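Mevalonate kinase (Staphylococcus aureus, PDB 2X7I) probably catalyses the ATP-dependent phosphorylation of mevalonate to 5-phosphomevalonate on the route to isoprenoids. Local coordinates at residues A[110-115]-A[121-126]; A[75-80]-A[85-90]; A[211-216]-A[233-238]; A[15-20]-A[275-280]. All coordinates share one frame; numbering follows the deposited sequence.

Interactions 1 and 2 belong to one side of the molecule, in the N-terminal region of this GHMP kinase, and share packing: Phe77 of interaction 2 touches Phe111 and Ser115 of interaction 1. Interactions 3 and 4 lie on the other side, with centres about 11 Å apart, and meet through Val214, Phe233 and Cys236 against Ile18, Leu277 and Leu279. Interactions 2 and 4 are buried and wholly apolar between side chains, and both reach the six-stranded mixed sheet. Interactions 1 and 3 are partly buried: each sets aliphatic packing beside charged groups, but a salt bridge crosses the contact in interaction 3 alone.

Interaction 1. Residues A[110-115]-A[121-126]; sequences AFVRAS and KSLTKE
Leu123 and Arg113 make the closest approach between these segments, and they do so through carbon, not charge. Leu123 CD2 lies 3.9 Å from Arg113 CG and 4.0 Å from Arg113 CA, so this methyl rests against the root of the arginine where it leaves the helix, the two side chains crossing at about a right angle. The other branch, Leu123 CD1, comes within 4.3 Å of Val112 CG1, a looser touch that brings in the preceding helix position. With CG opposite the backbone N (chi1 -175°), Leu123 reaches out from the loop to present both methyls to helix 103-119. Val112 is buried, whereas Leu123 and Arg113 are partly exposed, so the packing is firmest at the base of the two side chains.

The solvent side is much looser. Arg113 runs extended from CG to NE, carrying its guanidinium past Leu123, and NH1 finds its hydrogen-bond partner in Glu10 O. Arg113 NH2 stays 5.7 Å from Lys125 NZ, two like charges near each other but not in contact.

Two successive helices of the GHMP kinase N-terminal region are thereby joined at their turn, and Leu128 of the second helix also covers Val112 and Arg113. With 107 Å² buried and no hydrogen bond across, the chemistry implies a small apolar contact: the leucine packs the loop on the helix, Lys125 is exposed, and the partly exposed guanidinium, held by Glu10 O, takes no polar partner from segment 121-126.

Interaction 2. Residues A[75-80]-A[85-90]; sequences NRFVEL and EPLAVT
Phe77 and Val78, consecutive residues of helix 70-80, converge on a single methyl of strand 87-93, Leu87 CD1. Taking the helix in order, Phe77 comes first. Its CG is anti to the backbone N (chi1 167°), which directs the ring edge at Leu87: CE2 is 3.8 Å and CD2 4.1 Å from Leu87 CD1, with the methyl lying in the ring plane. The face of the ring is therefore not what Leu87 touches, and the two side chains cross at about a right angle.

Val78 follows with one branch. CG2, the methyl anti to the carbonyl carbon, sits 3.9 Å from Leu87 CD1, and here the side chains run past each other in opposite directions. The nearly equal approaches from Phe77 and Val78 set this one methyl in the notch between two consecutive side chains of the helix. No hydrogen bond crosses the contact, which buries 86 Å².

Helix 70-80 is the connection of a beta-alpha-beta unit whose parallel strands are 53-58 and 87-93, and Leu87 fastens the helix to the second of these. Phe77 also packs on Leu119 and Leu87 on Phe118, both of helix 103-119, while the backbone of Leu87 pairs with Ser53, so the contact lies where helix 70-80 packs on the mixed sheet, with helix 103-119 alongside.

Interaction 3. Residues A[211-216]-A[233-238]; sequences GKLVLR and FNECHA
Arg216 and Glu235 cross at about a right angle, their guanidinium and carboxylate planes turned 62° apart, so the salt bridge between them is not a flat two-oxygen pairing. One oxygen does the work. Glu235 OE2 lies near the guanidinium plane, at its edge, 3.3 Å from Arg216 NH2; a second, weak bond runs from NH1 at 3.4 Å. Seen from the glutamate, NH2 arrives well above the carboxylate plane, 53° out of it. The bend of the arginine at chi3 brings the group round, while the glutamate stays extended beyond CG to meet it.

Helices 203-222 and 226-243, which carry these residues, follow each other in the chain as an antiparallel helical hairpin, at the C-terminal side of this GHMP kinase. Their local axes run at 175° and come within 10.6 Å.

Beneath the ion pair, Leu213 splits its methyls between two positions of the facing helix. CD2 leans obliquely on Glu235 CB at 4.1 Å, against the aliphatic root of the acid, and CD1 stands 3.8 Å from Cys236 CA. The close approach of Cys236 SG to CD1 is less certain, because the cysteine was modelled in two conformers. Asp231, one turn before Glu235, adds a long, weak ion pair to Arg216 NH2; its OD1 also lies close to Glu235 OE2, so the arginine probably offsets two nearby negative charges.

Interaction 4. Residues A[15-20]-A[275-280]; sequences IILIGE and SMLLLA
The flat groups that Leu277 meets here are two peptide carbonyls, those of Ile16 and Leu17; no aromatic ring takes part. Leu277 CD1 lies 3.9 Å from Leu17 O, beyond the oxygen and somewhat out of the peptide plane. To the Ile16 carbonyl the same methyl stands differently: it is 4.2 Å from Ile16 O but well off the peptide plane, beyond the oxygen on one face.

The contact joins the two sheets of the GHMP kinase fold. Strand 6-16 belongs to the mixed sheet, and its chain turns a corner at Leu17 and Ile18; strand 276-280 is an inner strand of the four-stranded antiparallel sheet. Between them Leu277 acts as the apolar link.

Both methyls of Leu277 pack on Ile15 CG2, which lies 4.0 Å from CD1 and from CD2 alike, as the two side chains slide past each other in opposite directions. Ile15 chi1 of -55° sets CG2 anti to the backbone N, where it faces the leucine. Ile15 CD1 adds a contact of 3.9 Å to Leu277 CD2. All of the touching residues are buried, 149 Å² is covered in total, and Phe233 of helix 226-243 packs on Leu277 as well.

At the corner, Leu17 CD2 comes within 4.2 Å of Leu277 CD1, and Leu17 O accepts a hydrogen bond from Lys266 NZ.

Interaction 1. Residues A[110-115]-A[121-126]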
loop_
_atom_site.group_PDB
_atom_site.type_symbol
_atom_site.label_atom_id
_atom_site.label_comp_id
_atom_site.label_asym_id
_atom_site.label_seq_id
_atom_site.Cartn_x
_atom_site.Cartn_y
_atom_site.Cartn_z
ATOM N N ALA A 110 -5.725 -11.009 2.777
ATOM C CA ALA A 110 -5.046 -12.291 2.666
ATOM C C ALA A 110 -5.569 -13.286 3.697
ATOM O O ALA A 110 -5.848 -14.448 3.374
ATOM C CB ALA A 110 -3.562 -12.106 2.829
ATOM N N PHE A 111 -5.709 -12.834 4.937
ATOM C CA PHE A 111 -6.173 -13.713 5.999
ATOM C C PHE A 111 -7.612 -14.204 5.769
ATOM O O PHE A 111 -7.919 -15.382 6.020
ATOM C CB PHE A 111 -6.066 -13.054 7.369
ATOM C CG PHE A 111 -6.458 -13.960 8.478
ATOM C CD1 PHE A 111 -5.551 -14.866 8.996
ATOM C CD2 PHE A 111 -7.746 -13.960 8.963
ATOM C CE1 PHE A 111 -5.925 -15.746 10.001
ATOM C CE2 PHE A 111 -8.123 -14.834 9.962
ATOM C CZ PHE A 111 -7.215 -15.725 10.484
ATOM N N VAL A 112 -8.483 -13.307 5.309
ATOM C CA VAL A 112 -9.879 -13.661 5.058
ATOM C C VAL A 112 -9.986 -14.644 3.896
ATOM O O VAL A 112 -10.725 -15.609 3.980
ATOM C CB VAL A 112 -10.754 -12.435 4.764
ATOM C CG1 VAL A 112 -12.126 -12.883 4.230
ATOM C CG2 VAL A 112 -10.909 -11.580 6.013
ATOM N N ARG A 113 -9.253 -14.384 2.821
ATOM C CA ARG A 113 -9.163 -15.308 1.706
ATOM C C ARG A 113 -8.712 -16.712 2.158
ATOM O O ARG A 113 -9.384 -17.701 1.881
ATOM C CB ARG A 113 -8.213 -14.753 0.643
ATOM C CG ARG A 113 -8.860 -13.688 -0.219
ATOM C CD ARG A 113 -7.868 -12.973 -1.136
ATOM N NE ARG A 113 -8.584 -12.148 -2.110
ATOM C CZ ARG A 113 -8.059 -11.148 -2.816
ATOM N NH1 ARG A 113 -6.779 -10.807 -2.688
ATOM N NH2 ARG A 113 -8.827 -10.485 -3.662
ATOM N N ALA A 114 -7.582 -16.774 2.863
ATOM C CA ALA A 114 -7.071 -18.017 3.425
ATOM C C ALA A 114 -8.119 -18.728 4.278
ATOM O O ALA A 114 -8.253 -19.957 4.212
ATOM C CB ALA A 114 -5.825 -17.737 4.261
ATOM N N SER A 115 -8.850 -17.950 5.073
ATOM C CA SER A 115 -9.852 -18.486 5.998
ATOM C C SER A 115 -10.971 -19.190 5.258
ATOM O O SER A 115 -11.342 -20.306 5.611
ATOM C CB SER A 115 -10.461 -17.370 6.859
ATOM O OG SER A 115 -9.468 -16.749 7.647
ATOM N N LYS A 121 -15.241 -22.495 1.779
ATOM C CA LYS A 121 -16.401 -21.614 1.589
ATOM C C LYS A 121 -16.226 -20.653 0.423
ATOM O O LYS A 121 -15.142 -20.102 0.207
ATOM C CB LYS A 121 -16.680 -20.805 2.860
ATOM C CG LYS A 121 -17.316 -21.604 3.984
ATOM C CD LYS A 121 -17.485 -20.768 5.250
ATOM C CE LYS A 121 -18.582 -19.720 5.102
ATOM N NZ LYS A 121 -18.880 -19.043 6.397
ATOM N N SER A 122 -17.311 -20.440 -0.315
ATOM C CA SER A 122 -17.313 -19.481 -1.409
ATOM C C SER A 122 -17.227 -18.050 -0.866
ATOM O O SER A 122 -17.850 -17.727 0.144
ATOM C CB SER A 122 -18.558 -19.667 -2.280
ATOM O OG SER A 122 -19.682 -20.059 -1.503
ATOM N N LEU A 123 -16.447 -17.211 -1.548
ATOM C CA LEU A 123 -16.162 -15.847 -1.105
ATOM C C LEU A 123 -16.443 -14.818 -2.205
ATOM O O LEU A 123 -15.724 -14.739 -3.206
ATOM C CB LEU A 123 -14.698 -15.736 -0.652
ATOM C CG LEU A 123 -14.241 -14.400 -0.046
ATOM C CD1 LEU A 123 -14.951 -14.120 1.273
ATOM C CD2 LEU A 123 -12.726 -14.384 0.143
ATOM N N THR A 124 -17.486 -14.024 -2.000
ATOM C CA THR A 124 -17.824 -12.908 -2.882
ATOM C C THR A 124 -16.964 -11.696 -2.551
ATOM O O THR A 124 -16.422 -11.600 -1.446
ATOM C CB THR A 124 -19.317 -12.533 -2.725
ATOM O OG1 THR A 124 -20.127 -13.605 -3.238
ATOM C CG2 THR A 124 -19.660 -11.235 -3.476
ATOM N N LYS A 125 -16.839 -10.778 -3.508
ATOM C CA LYS A 125 -16.148 -9.512 -3.274
ATOM C C LYS A 125 -16.712 -8.728 -2.095
ATOM O O LYS A 125 -15.978 -8.410 -1.162
ATOM C CB LYS A 125 -16.141 -8.633 -4.529
ATOM C CG LYS A 125 -14.847 -8.757 -5.332
ATOM C CD LYS A 125 -15.018 -8.296 -6.778
ATOM C CE LYS A 125 -13.674 -8.214 -7.493
ATOM N NZ LYS A 125 -12.935 -9.511 -7.487
ATOM N N GLU A 126 -18.003 -8.419 -2.119
ATOM C CA GLU A 126 -18.596 -7.625 -1.036
ATOM C C GLU A 126 -18.459 -8.300 0.332
ATOM O O GLU A 126 -18.317 -7.620 1.330
ATOM C CB GLU A 126 -20.059 -7.263 -1.313
ATOM C CG GLU A 126 -20.299 -5.749 -1.457
ATOM C CD GLU A 126 -20.024 -4.962 -0.167
ATOM O OE1 GLU A 126 -20.329 -5.459 0.940
ATOM O OE2 GLU A 126 -19.507 -3.835 -0.267
#

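Interaction 2. Residues A[75-80]-A[85-90]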
loop_
_atom_site.group_PDB
_atom_site.type_symbol
_atom_site.label_atom_id
_atom_site.label_comp_id
_atom_site.label_asym_id
_atom_site.label_seq_id
_atom_site.Cartn_x
_atom_site.Cartn_y
_atom_site.Cartn_z
ATOM N N ASN A 75 -7.280 -16.081 16.790
ATOM C CA ASN A 75 -8.150 -16.418 17.905
ATOM C C ASN A 75 -9.620 -16.357 17.504
ATOM O O ASN A 75 -10.368 -17.290 17.756
ATOM C CB ASN A 75 -7.895 -15.488 19.095
ATOM C CG ASN A 75 -6.623 -15.828 19.848
ATOM O OD1 ASN A 75 -6.012 -16.886 19.635
ATOM N ND2 ASN A 75 -6.210 -14.929 20.733
ATOM N N ARG A 76 -10.021 -15.263 16.870
ATOM C CA ARG A 76 -11.394 -15.102 16.397
ATOM C C ARG A 76 -11.796 -16.193 15.417
ATOM O O ARG A 76 -12.897 -16.724 15.492
ATOM C CB ARG A 76 -11.584 -13.737 15.722
ATOM C CG ARG A 76 -13.045 -13.391 15.453
ATOM C CD ARG A 76 -13.173 -12.124 14.604
ATOM N NE ARG A 76 -14.548 -11.822 14.183
ATOM C CZ ARG A 76 -15.486 -11.276 14.961
ATOM N NH1 ARG A 76 -15.233 -10.983 16.244
ATOM N NH2 ARG A 76 -16.695 -11.026 14.450
ATOM N N PHE A 77 -10.904 -16.510 14.489
ATOM C CA PHE A 77 -11.183 -17.506 13.474
ATOM C C PHE A 77 -11.373 -18.893 14.087
ATOM O O PHE A 77 -12.236 -19.654 13.661
ATOM C CB PHE A 77 -10.051 -17.508 12.446
ATOM C CG PHE A 77 -10.069 -18.685 11.523
ATOM C CD1 PHE A 77 -10.914 -18.704 10.420
ATOM C CD2 PHE A 77 -9.228 -19.765 11.741
ATOM C CE1 PHE A 77 -10.928 -19.782 9.557
ATOM C CE2 PHE A 77 -9.238 -20.841 10.884
ATOM C CZ PHE A 77 -10.097 -20.850 9.789
ATOM N N VAL A 78 -10.567 -19.205 15.094
ATOM C CA VAL A 78 -10.615 -20.487 15.778
ATOM C C VAL A 78 -11.876 -20.654 16.642
ATOM O O VAL A 78 -12.415 -21.756 16.743
ATOM C CB VAL A 78 -9.334 -20.676 16.626
ATOM C CG1 VAL A 78 -9.501 -21.785 17.666
ATOM C CG2 VAL A 78 -8.143 -20.951 15.705
ATOM N N GLU A 79 -12.357 -19.562 17.235
ATOM C CA GLU A 79 -13.536 -19.609 18.110
ATOM C C GLU A 79 -14.862 -19.523 17.343
ATOM O O GLU A 79 -15.795 -20.272 17.622
ATOM C CB GLU A 79 -13.456 -18.514 19.187
ATOM C CG GLU A 79 -12.472 -18.829 20.324
ATOM C CD GLU A 79 -12.796 -20.138 21.061
ATOM O OE1 GLU A 79 -11.856 -20.811 21.550
ATOM O OE2 GLU A 79 -13.994 -20.500 21.152
ATOM N N LEU A 80 -14.941 -18.617 16.378
ATOM C CA LEU A 80 -16.136 -18.493 15.530
ATOM C C LEU A 80 -16.497 -19.829 14.849
ATOM O O LEU A 80 -17.679 -20.182 14.737
ATOM C CB LEU A 80 -15.916 -17.410 14.460
ATOM C CG LEU A 80 -17.130 -16.733 13.811
ATOM C CD1 LEU A 80 -17.583 -15.534 14.653
ATOM C CD2 LEU A 80 -16.823 -16.279 12.374
ATOM N N GLU A 85 -8.878 -28.638 16.199
ATOM C CA GLU A 85 -7.608 -29.216 15.748
ATOM C C GLU A 85 -6.453 -28.193 15.760
ATOM O O GLU A 85 -6.680 -27.014 15.496
ATOM C CB GLU A 85 -7.766 -29.811 14.342
ATOM C CG GLU A 85 -8.819 -30.918 14.265
ATOM C CD GLU A 85 -8.482 -31.996 13.246
ATOM O OE1 GLU A 85 -8.806 -31.803 12.049
ATOM O OE2 GLU A 85 -7.908 -33.041 13.648
ATOM N N PRO A 86 -5.215 -28.648 16.063
ATOM C CA PRO A 86 -4.012 -27.802 15.969
ATOM C C PRO A 86 -3.819 -27.149 14.596
ATOM O O PRO A 86 -3.929 -27.830 13.573
ATOM C CB PRO A 86 -2.867 -28.787 16.247
ATOM C CG PRO A 86 -3.480 -29.847 17.096
ATOM C CD PRO A 86 -4.896 -29.988 16.603
ATOM N N LEU A 87 -3.534 -25.842 14.600
ATOM C CA LEU A 87 -3.380 -25.032 13.391
ATOM C C LEU A 87 -1.990 -24.414 13.321
ATOM O O LEU A 87 -1.481 -23.909 14.316
ATOM C CB LEU A 87 -4.378 -23.865 13.385
ATOM C CG LEU A 87 -5.775 -23.987 12.781
ATOM C CD1 LEU A 87 -6.390 -22.591 12.686
ATOM C CD2 LEU A 87 -5.762 -24.664 11.409
ATOM N N ALA A 88 -1.399 -24.438 12.131
ATOM C CA ALA A 88 -0.165 -23.718 11.850
ATOM C C ALA A 88 -0.512 -22.605 10.877
ATOM O O ALA A 88 -0.973 -22.870 9.780
ATOM C CB ALA A 88 0.894 -24.640 11.257
ATOM N N VAL A 89 -0.323 -21.363 11.316
ATOM C CA VAL A 89 -0.603 -20.186 10.504
ATOM C C VAL A 89 0.712 -19.510 10.140
ATOM O O VAL A 89 1.555 -19.261 11.003
ATOM C CB VAL A 89 -1.503 -19.194 11.241
ATOM C CG1 VAL A 89 -1.761 -17.968 10.373
ATOM C CG2 VAL A 89 -2.818 -19.863 11.630
ATOM N N THR A 90 0.877 -19.236 8.850
ATOM C CA THR A 90 2.086 -18.621 8.308
ATOM C C THR A 90 1.679 -17.374 7.518
ATOM O O THR A 90 0.745 -17.414 6.718
ATOM C CB THR A 90 2.861 -19.603 7.402
ATOM O OG1 THR A 90 3.192 -20.794 8.138
ATOM C CG2 THR A 90 4.150 -18.970 6.894
#

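Interaction 3. Residues A[211-216]-A[233-238]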
loop_
_atom_site.group_PDB
_atom_site.type_symbol
_atom_site.label_atom_id
_atom_site.label_comp_id
_atom_site.label_asym_id
_atom_site.label_seq_id
_atom_site.Cartn_x
_atom_site.Cartn_y
_atom_site.Cartn_z
ATOM N N GLY A 211 -6.133 18.790 -3.735
ATOM C CA GLY A 211 -7.517 18.602 -4.137
ATOM C C GLY A 211 -7.732 18.813 -5.620
ATOM O O GLY A 211 -8.235 17.913 -6.300
ATOM N N LYS A 212 -7.353 19.984 -6.138
ATOM C CA LYS A 212 -7.430 20.217 -7.590
ATOM C C LYS A 212 -6.504 19.291 -8.390
ATOM O O LYS A 212 -6.864 18.866 -9.478
ATOM C CB LYS A 212 -7.217 21.701 -7.989
ATOM C CG LYS A 212 -6.067 22.454 -7.318
ATOM C CD LYS A 212 -6.022 23.923 -7.777
ATOM C CE LYS A 212 -5.579 24.875 -6.665
ATOM N NZ LYS A 212 -6.660 25.147 -5.658
ATOM N N LEU A 213 -5.330 18.963 -7.851
ATOM C CA LEU A 213 -4.415 18.034 -8.529
ATOM C C LEU A 213 -4.945 16.594 -8.598
ATOM O O LEU A 213 -4.638 15.879 -9.547
ATOM C CB LEU A 213 -3.032 18.053 -7.878
ATOM C CG LEU A 213 -2.259 19.366 -8.038
ATOM C CD1 LEU A 213 -1.035 19.383 -7.124
ATOM C CD2 LEU A 213 -1.855 19.583 -9.491
ATOM N N VAL A 214 -5.716 16.173 -7.594
ATOM C CA VAL A 214 -6.396 14.875 -7.622
ATOM C C VAL A 214 -7.488 14.854 -8.705
ATOM O O VAL A 214 -7.735 13.815 -9.319
ATOM C CB VAL A 214 -7.023 14.512 -6.240
ATOM C CG1 VAL A 214 -7.922 13.284 -6.349
ATOM C CG2 VAL A 214 -5.940 14.289 -5.196
ATOM N N LEU A 215 -8.130 15.998 -8.940
ATOM C CA LEU A 215 -9.172 16.103 -9.959
ATOM C C LEU A 215 -8.576 15.946 -11.360
ATOM O O LEU A 215 -9.114 15.218 -12.192
ATOM C CB LEU A 215 -9.924 17.435 -9.842
ATOM C CG LEU A 215 -11.069 17.680 -10.829
ATOM C CD1 LEU A 215 -12.031 16.491 -10.870
ATOM C CD2 LEU A 215 -11.808 18.982 -10.499
ATOM N N ARG A 216 -7.457 16.615 -11.612
ATOM C CA ARG A 216 -6.754 16.445 -12.881
ATOM C C ARG A 216 -6.179 15.031 -13.039
ATOM O O ARG A 216 -6.128 14.508 -14.143
ATOM C CB ARG A 216 -5.629 17.458 -13.010
ATOM C CG ARG A 216 -6.089 18.908 -13.062
ATOM C CD ARG A 216 -4.899 19.855 -12.868
ATOM N NE ARG A 216 -3.758 19.513 -13.736
ATOM C CZ ARG A 216 -2.569 20.117 -13.682
ATOM N NH1 ARG A 216 -2.349 21.102 -12.814
ATOM N NH2 ARG A 216 -1.596 19.741 -14.509
ATOM N N PHE A 233 2.662 15.015 -10.693
ATOM C CA PHE A 233 3.601 14.634 -9.619
ATOM C C PHE A 233 4.531 15.804 -9.281
ATOM O O PHE A 233 4.716 16.135 -8.117
ATOM C CB PHE A 233 4.452 13.427 -10.021
ATOM C CG PHE A 233 3.877 12.083 -9.619
ATOM C CD1 PHE A 233 2.506 11.841 -9.635
ATOM C CD2 PHE A 233 4.724 11.049 -9.257
ATOM C CE1 PHE A 233 1.996 10.599 -9.274
ATOM C CE2 PHE A 233 4.222 9.807 -8.890
ATOM C CZ PHE A 233 2.850 9.587 -8.905
ATOM N N ASN A 234 5.111 16.423 -10.311
ATOM C CA ASN A 234 6.093 17.494 -10.123
ATOM C C ASN A 234 5.458 18.779 -9.580
ATOM O O ASN A 234 6.082 19.510 -8.805
ATOM C CB ASN A 234 6.842 17.767 -11.432
ATOM C CG ASN A 234 7.779 16.623 -11.825
ATOM O OD1 ASN A 234 8.502 16.085 -10.981
ATOM N ND2 ASN A 234 7.794 16.274 -13.114
ATOM N N GLU A 235 4.213 19.035 -9.975
ATOM C CA GLU A 235 3.436 20.143 -9.413
ATOM C C GLU A 235 3.118 19.925 -7.942
ATOM O O GLU A 235 3.235 20.855 -7.145
ATOM C CB GLU A 235 2.144 20.385 -10.210
ATOM C CG GLU A 235 2.420 20.886 -11.617
ATOM C CD GLU A 235 1.258 21.635 -12.251
ATOM O OE1 GLU A 235 0.624 22.477 -11.566
ATOM O OE2 GLU A 235 1.006 21.415 -13.457
ATOM N N CYS A 236 2.725 18.702 -7.582
ATOM C CA CYS A 236 2.447 18.337 -6.183
ATOM C C CYS A 236 3.661 18.614 -5.311
ATOM O O CYS A 236 3.558 19.220 -4.246
ATOM C CB CYS A 236 2.111 16.846 -6.045
ATOM S SG CYS A 236 0.529 16.301 -6.706
ATOM N N HIS A 237 4.819 18.149 -5.777
ATOM C CA HIS A 237 6.050 18.259 -5.005
ATOM C C HIS A 237 6.504 19.699 -4.795
ATOM O O HIS A 237 6.848 20.084 -3.677
ATOM C CB HIS A 237 7.181 17.470 -5.651
ATOM C CG HIS A 237 8.384 17.354 -4.773
ATOM N ND1 HIS A 237 8.336 16.749 -3.534
ATOM C CD2 HIS A 237 9.649 17.810 -4.924
ATOM C CE1 HIS A 237 9.532 16.811 -2.976
ATOM N NE2 HIS A 237 10.346 17.450 -3.798
ATOM N N ALA A 238 6.514 20.467 -5.887
ATOM C CA ALA A 238 6.842 21.883 -5.859
ATOM C C ALA A 238 5.902 22.638 -4.924
ATOM O O ALA A 238 6.351 23.476 -4.136
ATOM C CB ALA A 238 6.784 22.474 -7.277
#

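Interaction 4. Residues A[15-20]-A[275-280]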
loop_
_atom_site.group_PDB
_atom_site.type_symbol
_atom_site.label_atom_id
_atom_site.label_comp_id
_atom_site.label_asym_id
_atom_site.label_seq_id
_atom_site.Cartn_x
_atom_site.Cartn_y
_atom_site.Cartn_z
ATOM N N ILE A 15 -1.133 2.002 -3.021
ATOM C CA ILE A 15 -0.468 3.300 -2.899
ATOM C C ILE A 15 -1.464 4.420 -3.123
ATOM O O ILE A 15 -2.295 4.352 -4.020
ATOM C CB ILE A 15 0.711 3.456 -3.896
ATOM C CG1 ILE A 15 1.700 2.299 -3.723
ATOM C CG2 ILE A 15 1.408 4.813 -3.698
ATOM C CD1 ILE A 15 3.160 2.676 -3.894
ATOM N N ILE A 16 -1.392 5.439 -2.269
ATOM C CA ILE A 16 -2.094 6.687 -2.499
ATOM C C ILE A 16 -1.148 7.501 -3.365
ATOM O O ILE A 16 -0.152 8.032 -2.874
ATOM C CB ILE A 16 -2.396 7.443 -1.181
ATOM C CG1 ILE A 16 -3.219 6.583 -0.206
ATOM C CG2 ILE A 16 -3.135 8.734 -1.472
ATOM C CD1 ILE A 16 -4.557 6.109 -0.755
ATOM N N LEU A 17 -1.428 7.551 -4.665
ATOM C CA LEU A 17 -0.595 8.305 -5.596
ATOM C C LEU A 17 -0.584 9.784 -5.236
ATOM O O LEU A 17 0.472 10.418 -5.210
ATOM C CB LEU A 17 -1.111 8.144 -7.020
ATOM C CG LEU A 17 -0.856 6.804 -7.712
ATOM C CD1 LEU A 17 -1.354 6.910 -9.146
ATOM C CD2 LEU A 17 0.607 6.410 -7.689
ATOM N N ILE A 18 -1.775 10.320 -4.970
ATOM C CA ILE A 18 -1.958 11.711 -4.568
ATOM C C ILE A 18 -3.063 11.705 -3.535
ATOM O O ILE A 18 -4.074 11.019 -3.712
ATOM C CB ILE A 18 -2.419 12.601 -5.727
ATOM C CG1 ILE A 18 -1.565 12.392 -6.966
ATOM C CG2 ILE A 18 -2.380 14.073 -5.340
ATOM C CD1 ILE A 18 -2.318 12.699 -8.255
ATOM N N GLY A 19 -2.872 12.472 -2.468
ATOM C CA GLY A 19 -3.835 12.534 -1.377
ATOM C C GLY A 19 -3.165 12.269 -0.049
ATOM O O GLY A 19 -2.031 11.791 -0.005
ATOM N N GLU A 20 -3.870 12.582 1.032
ATOM C CA GLU A 20 -3.322 12.435 2.371
ATOM C C GLU A 20 -3.275 10.990 2.851
ATOM O O GLU A 20 -3.911 10.102 2.299
ATOM C CB GLU A 20 -4.073 13.324 3.387
ATOM C CG GLU A 20 -5.519 12.931 3.695
ATOM C CD GLU A 20 -6.332 14.096 4.283
ATOM O OE1 GLU A 20 -6.179 14.394 5.493
ATOM O OE2 GLU A 20 -7.106 14.720 3.519
ATOM N N SER A 275 6.136 6.734 1.317
ATOM C CA SER A 275 6.948 6.346 0.171
ATOM C C SER A 275 7.412 7.589 -0.574
ATOM O O SER A 275 6.795 8.663 -0.471
ATOM C CB SER A 275 6.148 5.453 -0.783
ATOM O OG SER A 275 5.738 4.259 -0.137
ATOM N N MET A 276 8.514 7.439 -1.302
ATOM C CA MET A 276 8.857 8.371 -2.373
ATOM C C MET A 276 8.483 7.642 -3.644
ATOM O O MET A 276 8.805 6.461 -3.791
ATOM C CB MET A 276 10.346 8.722 -2.375
ATOM C CG MET A 276 10.698 9.877 -3.307
ATOM S SD MET A 276 12.409 10.457 -3.170
ATOM C CE MET A 276 13.171 9.412 -4.379
ATOM N N LEU A 277 7.778 8.328 -4.536
ATOM C CA LEU A 277 7.350 7.759 -5.807
ATOM C C LEU A 277 8.078 8.472 -6.954
ATOM O O LEU A 277 7.971 9.693 -7.085
ATOM C CB LEU A 277 5.832 7.911 -5.969
ATOM C CG LEU A 277 4.961 7.541 -4.759
ATOM C CD1 LEU A 277 3.506 7.907 -4.982
ATOM C CD2 LEU A 277 5.090 6.069 -4.432
ATOM N N LEU A 278 8.819 7.718 -7.767
ATOM C CA LEU A 278 9.521 8.286 -8.927
ATOM C C LEU A 278 9.011 7.639 -10.208
ATOM O O LEU A 278 8.839 6.426 -10.264
ATOM C CB LEU A 278 11.042 8.075 -8.824
ATOM C CG LEU A 278 11.722 8.635 -7.565
ATOM C CD1 LEU A 278 13.186 8.187 -7.473
ATOM C CD2 LEU A 278 11.620 10.142 -7.535
ATOM N N LEU A 279 8.783 8.455 -11.235
ATOM C CA LEU A 279 8.231 7.979 -12.489
ATOM C C LEU A 279 9.333 7.816 -13.528
ATOM O O LEU A 279 10.150 8.711 -13.727
ATOM C CB LEU A 279 7.149 8.939 -12.995
ATOM C CG LEU A 279 5.884 9.079 -12.139
ATOM C CD1 LEU A 279 4.813 9.842 -12.905
ATOM C CD2 LEU A 279 5.338 7.719 -11.697
ATOM N N ALA A 280 9.354 6.651 -14.170
ATOM C CA ALA A 280 10.330 6.332 -15.208
ATOM C C ALA A 280 9.572 5.836 -16.419
ATOM O O ALA A 280 8.504 5.244 -16.280
ATOM C CB ALA A 280 11.287 5.272 -14.726
#